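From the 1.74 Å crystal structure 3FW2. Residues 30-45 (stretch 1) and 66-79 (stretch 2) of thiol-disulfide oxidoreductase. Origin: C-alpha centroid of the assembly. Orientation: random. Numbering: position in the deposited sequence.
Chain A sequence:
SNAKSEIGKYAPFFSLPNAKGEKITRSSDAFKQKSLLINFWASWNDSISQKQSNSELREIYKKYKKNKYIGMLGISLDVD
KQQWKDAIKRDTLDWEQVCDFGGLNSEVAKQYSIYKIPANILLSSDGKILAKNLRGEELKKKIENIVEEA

Stretch 1 30-45: AFKQKSLLINFWASWN
Stretch 2 (66-79) KNKYIGMLGISLDV

Where two parallel strands run side by side, backbone hydrogen bonds fix the register and side chains then elaborate it; residues 35-41 and 70-76 of this thiol-disulfide oxidoreductase illustrate the principle. The strongest polar cluster lies just beyond the strands' C-terminal ends. Asp78 (chi1 -83°) accepts from Ser43 through both carboxylate oxygens, OG to OD1 at 2.6 Å and N to OD2 at 2.9 Å, and its OD2 also receives Ser76 OG at 2.7 Å. Ser43 opens the central pair of a type I turn, Ala42 to Asn45, while Trp44 (chi1 57°, chi2 -105°) sends NE1 to Leu77 O at 2.9 Å. At the other end, after a type II turn from Phe31 to Lys34, the extended Lys34 side chain (m, t, t, t) brings NZ 2.9 Å from Asn67 O. A water there donates to Tyr69 O at 2.9 Å and lies 2.7 Å from Ser35 OG.

Between these ends the strands, their directions 24° apart, pair Ser35 with Ile70 through Trp41 with Ser76, CA atoms 4.8-5.0 Å apart. Odd-numbered residues of the first strand bond through both N and O: Leu37 N to Gly71 O is 2.9 Å and Leu73 N to Leu37 O 3.0 Å; Asn39 N to Leu73 O is 2.9 Å and Ile75 N to Asn39 O 2.7 Å. Leu77 N to Trp41 O, 2.8 Å, extends the ladder.

Packing follows the alternation. Leu36, Ile38 and Phe40 share a face with Leu73 and Ile75; Ile38 CG2 meets Ile75 CD1 at 3.6 Å, both residues m, t. Gly71 leaves space for Phe31, since an ideal CB would lie 2.8 Å from Phe31 CD1, a clash. On the opposite face, Ser76 CB sits over the Trp41 ring (chi1 66°, chi2 -71°), 3.7 Å from Trp41 CE2.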

# COMPACT_ATOMS: atom_id res chain seq x y z
N ALA A 30 23.03 -7.63 14.42
CA ALA A 30 23.19 -8.10 13.05
C ALA A 30 23.65 -6.98 12.13
O ALA A 30 24.27 -7.26 11.10
CB ALA A 30 21.91 -8.69 12.52
N PHE A 31 23.35 -5.72 12.51
CA PHE A 31 23.55 -4.60 11.61
C PHE A 31 24.49 -3.56 12.09
O PHE A 31 24.91 -2.72 11.32
CB PHE A 31 22.20 -3.93 11.38
CG PHE A 31 21.14 -4.86 10.87
CD1 PHE A 31 21.43 -5.81 9.93
CD2 PHE A 31 19.85 -4.79 11.38
CE1 PHE A 31 20.42 -6.67 9.43
CE2 PHE A 31 18.86 -5.63 10.91
CZ PHE A 31 19.15 -6.59 9.96
N LYS A 32 24.86 -3.60 13.36
CA LYS A 32 25.73 -2.53 13.85
C LYS A 32 27.07 -2.49 13.12
O LYS A 32 27.68 -3.50 12.83
CB LYS A 32 25.96 -2.63 15.37
CG LYS A 32 26.66 -3.82 15.82
CD LYS A 32 26.64 -3.86 17.39
CE LYS A 32 27.27 -5.17 17.90
NZ LYS A 32 27.18 -5.36 19.39
N GLN A 33 27.48 -1.29 12.79
CA GLN A 33 28.71 -1.03 12.03
C GLN A 33 28.67 -1.51 10.59
O GLN A 33 29.69 -1.52 9.92
CB GLN A 33 29.98 -1.55 12.74
CG GLN A 33 30.51 -0.64 13.84
CD GLN A 33 29.44 -0.13 14.80
OE1 GLN A 33 28.88 -0.90 15.61
NE2 GLN A 33 29.15 1.17 14.72
N LYS A 34 27.48 -1.86 10.10
CA LYS A 34 27.30 -2.19 8.70
C LYS A 34 26.35 -1.18 8.03
O LYS A 34 25.50 -0.60 8.67
CB LYS A 34 26.65 -3.57 8.58
CG LYS A 34 27.45 -4.67 9.29
CD LYS A 34 27.00 -6.04 8.76
CE LYS A 34 27.60 -7.18 9.53
NZ LYS A 34 27.00 -8.45 9.02
N SER A 35 26.52 -1.02 6.74
CA SER A 35 25.52 -0.38 5.90
C SER A 35 24.31 -1.31 5.84
O SER A 35 24.44 -2.51 6.11
CB SER A 35 26.06 -0.13 4.52
OG SER A 35 27.16 0.78 4.56
N LEU A 36 23.14 -0.77 5.56
CA LEU A 36 21.91 -1.54 5.69
C LEU A 36 20.98 -1.28 4.52
O LEU A 36 20.61 -0.15 4.27
CB LEU A 36 21.23 -1.23 7.01
CG LEU A 36 19.96 -1.98 7.36
CD1 LEU A 36 20.14 -3.48 7.48
CD2 LEU A 36 19.36 -1.36 8.67
N LEU A 37 20.60 -2.36 3.83
CA LEU A 37 19.61 -2.34 2.78
C LEU A 37 18.29 -2.80 3.36
O LEU A 37 18.17 -3.94 3.80
CB LEU A 37 20.01 -3.28 1.65
CG LEU A 37 19.02 -3.35 0.48
CD1 LEU A 37 18.86 -2.02 -0.29
CD2 LEU A 37 19.44 -4.44 -0.49
N ILE A 38 17.32 -1.89 3.34
CA ILE A 38 15.99 -2.10 3.94
C ILE A 38 14.99 -2.20 2.82
O ILE A 38 14.95 -1.29 1.97
CB ILE A 38 15.56 -0.97 4.85
CG1 ILE A 38 16.53 -0.81 6.04
CG2 ILE A 38 14.17 -1.22 5.38
CD1 ILE A 38 16.12 0.37 6.97
N ASN A 39 14.30 -3.35 2.71
CA ASN A 39 13.26 -3.53 1.70
C ASN A 39 11.87 -3.56 2.33
O ASN A 39 11.65 -4.19 3.40
CB ASN A 39 13.51 -4.73 0.80
CG ASN A 39 13.21 -6.06 1.49
OD1 ASN A 39 12.14 -6.70 1.24
ND2 ASN A 39 14.09 -6.49 2.31
N PHE A 40 10.94 -2.91 1.69
CA PHE A 40 9.56 -2.82 2.15
C PHE A 40 8.63 -3.60 1.20
O PHE A 40 8.78 -3.53 -0.03
CB PHE A 40 9.07 -1.38 2.15
CG PHE A 40 9.78 -0.47 3.14
CD1 PHE A 40 9.29 -0.30 4.41
CD2 PHE A 40 10.95 0.14 2.81
CE1 PHE A 40 9.93 0.55 5.32
CE2 PHE A 40 11.60 0.98 3.75
CZ PHE A 40 11.06 1.15 4.98
N TRP A 41 7.69 -4.35 1.78
CA TRP A 41 6.86 -5.25 1.00
C TRP A 41 5.63 -5.59 1.84
O TRP A 41 5.50 -5.17 2.99
CB TRP A 41 7.64 -6.55 0.71
CG TRP A 41 7.95 -7.38 1.92
CD1 TRP A 41 8.85 -7.09 2.91
CD2 TRP A 41 7.31 -8.60 2.31
NE1 TRP A 41 8.83 -8.06 3.87
CE2 TRP A 41 7.89 -8.99 3.55
CE3 TRP A 41 6.34 -9.41 1.74
CZ2 TRP A 41 7.53 -10.17 4.20
CZ3 TRP A 41 5.97 -10.57 2.38
CH2 TRP A 41 6.54 -10.93 3.61
N ALA A 42 4.73 -6.38 1.26
CA ALA A 42 3.66 -7.00 2.03
C ALA A 42 3.15 -8.24 1.34
O ALA A 42 3.10 -8.32 0.09
CB ALA A 42 2.48 -6.04 2.24
N SER A 43 2.70 -9.22 2.12
CA SER A 43 2.17 -10.44 1.52
C SER A 43 0.87 -10.20 0.74
O SER A 43 0.50 -10.95 -0.16
CB SER A 43 1.99 -11.53 2.60
OG SER A 43 0.75 -11.37 3.28
N TRP A 44 0.13 -9.17 1.11
CA TRP A 44 -1.07 -8.77 0.41
C TRP A 44 -0.78 -8.03 -0.93
O TRP A 44 -1.74 -7.61 -1.65
CB TRP A 44 -1.99 -7.93 1.32
CG TRP A 44 -1.41 -6.68 1.96
CD1 TRP A 44 -1.03 -6.54 3.26
CD2 TRP A 44 -1.21 -5.41 1.34
NE1 TRP A 44 -0.61 -5.26 3.48
CE2 TRP A 44 -0.71 -4.55 2.32
CE3 TRP A 44 -1.41 -4.91 0.04
CZ2 TRP A 44 -0.38 -3.20 2.06
CZ3 TRP A 44 -1.08 -3.55 -0.22
CH2 TRP A 44 -0.56 -2.73 0.78
N ASN A 45 0.51 -7.87 -1.27
CA ASN A 45 0.90 -7.36 -2.58
C ASN A 45 1.94 -8.25 -3.22
O ASN A 45 3.06 -7.87 -3.39
CB ASN A 45 1.46 -5.94 -2.41
CG ASN A 45 1.80 -5.29 -3.71
OD1 ASN A 45 1.00 -5.30 -4.62
ND2 ASN A 45 2.98 -4.73 -3.79
N LYS A 66 27.24 -13.35 4.58
CA LYS A 66 28.23 -13.46 5.63
C LYS A 66 29.27 -12.39 5.41
O LYS A 66 30.44 -12.68 5.29
CB LYS A 66 28.80 -14.90 5.60
CG LYS A 66 29.73 -15.23 6.72
CD LYS A 66 29.60 -16.73 7.18
CE LYS A 66 30.00 -17.71 6.11
NZ LYS A 66 29.95 -19.17 6.61
N ASN A 67 28.85 -11.13 5.37
CA ASN A 67 29.70 -10.02 4.94
C ASN A 67 29.80 -8.98 6.04
O ASN A 67 28.81 -8.70 6.71
CB ASN A 67 29.12 -9.34 3.69
CG ASN A 67 30.08 -8.39 3.05
OD1 ASN A 67 30.13 -7.22 3.39
ND2 ASN A 67 30.91 -8.90 2.13
N LYS A 68 30.99 -8.42 6.24
CA LYS A 68 31.22 -7.48 7.34
C LYS A 68 30.61 -6.12 7.12
O LYS A 68 30.51 -5.34 8.06
CB LYS A 68 32.73 -7.23 7.56
CG LYS A 68 33.46 -8.19 8.36
CD LYS A 68 34.89 -7.72 8.55
CE LYS A 68 35.76 -8.20 7.45
NZ LYS A 68 36.45 -9.47 7.88
N TYR A 69 30.24 -5.80 5.89
CA TYR A 69 30.02 -4.41 5.52
C TYR A 69 28.58 -4.07 5.17
O TYR A 69 28.26 -2.91 5.09
CB TYR A 69 30.96 -4.01 4.40
CG TYR A 69 32.41 -4.27 4.77
CD1 TYR A 69 32.98 -3.62 5.84
CD2 TYR A 69 33.14 -5.26 4.10
CE1 TYR A 69 34.31 -3.93 6.23
CE2 TYR A 69 34.46 -5.57 4.46
CZ TYR A 69 35.03 -4.89 5.52
OH TYR A 69 36.33 -5.22 5.89
N ILE A 70 27.76 -5.08 4.93
CA ILE A 70 26.40 -4.90 4.45
C ILE A 70 25.47 -5.89 5.14
O ILE A 70 25.80 -7.09 5.28
CB ILE A 70 26.29 -4.99 2.88
CG1 ILE A 70 24.84 -4.72 2.41
CG2 ILE A 70 26.64 -6.34 2.38
CD1 ILE A 70 24.39 -3.27 2.61
N GLY A 71 24.33 -5.36 5.61
CA GLY A 71 23.25 -6.13 6.16
C GLY A 71 21.94 -5.87 5.42
O GLY A 71 21.82 -4.87 4.71
N MSE A 72 20.96 -6.75 5.61
CA MSE A 72 19.64 -6.64 4.96
C MSE A 72 18.51 -6.80 5.96
O MSE A 72 18.52 -7.70 6.85
CB MSE A 72 19.51 -7.69 3.86
CG MSE A 72 20.44 -7.46 2.74
SE MSE A 72 20.34 -9.01 1.46
CE MSE A 72 18.44 -8.94 0.93
N LEU A 73 17.46 -5.99 5.80
CA LEU A 73 16.30 -6.07 6.68
C LEU A 73 15.04 -5.91 5.81
O LEU A 73 14.92 -4.92 5.12
CB LEU A 73 16.27 -4.91 7.69
CG LEU A 73 15.09 -4.87 8.65
CD1 LEU A 73 14.98 -6.15 9.49
CD2 LEU A 73 15.20 -3.59 9.54
N GLY A 74 14.09 -6.82 5.96
CA GLY A 74 12.80 -6.70 5.30
C GLY A 74 11.79 -6.19 6.31
O GLY A 74 11.66 -6.73 7.42
N ILE A 75 11.07 -5.15 5.91
CA ILE A 75 9.99 -4.57 6.68
C ILE A 75 8.68 -4.78 5.95
O ILE A 75 8.50 -4.29 4.82
CB ILE A 75 10.21 -3.09 6.91
CG1 ILE A 75 11.51 -2.87 7.72
CG2 ILE A 75 9.01 -2.51 7.63
CD1 ILE A 75 11.84 -1.45 8.09
N SER A 76 7.79 -5.54 6.55
CA SER A 76 6.49 -5.78 5.94
C SER A 76 5.42 -4.83 6.42
O SER A 76 5.38 -4.46 7.61
CB SER A 76 6.01 -7.19 6.23
OG SER A 76 4.70 -7.41 5.67
N LEU A 77 4.52 -4.50 5.50
CA LEU A 77 3.31 -3.75 5.79
C LEU A 77 2.08 -4.66 5.87
O LEU A 77 0.93 -4.20 5.72
CB LEU A 77 3.14 -2.59 4.79
CG LEU A 77 4.36 -1.68 4.71
CD1 LEU A 77 4.06 -0.60 3.66
CD2 LEU A 77 4.74 -1.05 6.07
N ASP A 78 2.30 -5.93 6.14
CA ASP A 78 1.20 -6.84 6.44
C ASP A 78 0.45 -6.44 7.73
O ASP A 78 1.02 -5.82 8.66
CB ASP A 78 1.71 -8.26 6.64
CG ASP A 78 1.88 -9.01 5.35
OD1 ASP A 78 0.86 -9.24 4.70
OD2 ASP A 78 3.01 -9.36 4.99
N VAL A 79 -0.82 -6.84 7.77
CA VAL A 79 -1.66 -6.69 8.98
C VAL A 79 -1.93 -8.01 9.65
O VAL A 79 -2.33 -8.03 10.83
CB VAL A 79 -2.98 -6.03 8.64
CG1 VAL A 79 -2.71 -4.52 8.27
CG2 VAL A 79 -3.73 -6.84 7.60
O HOH W 1 29.56 -0.36 5.19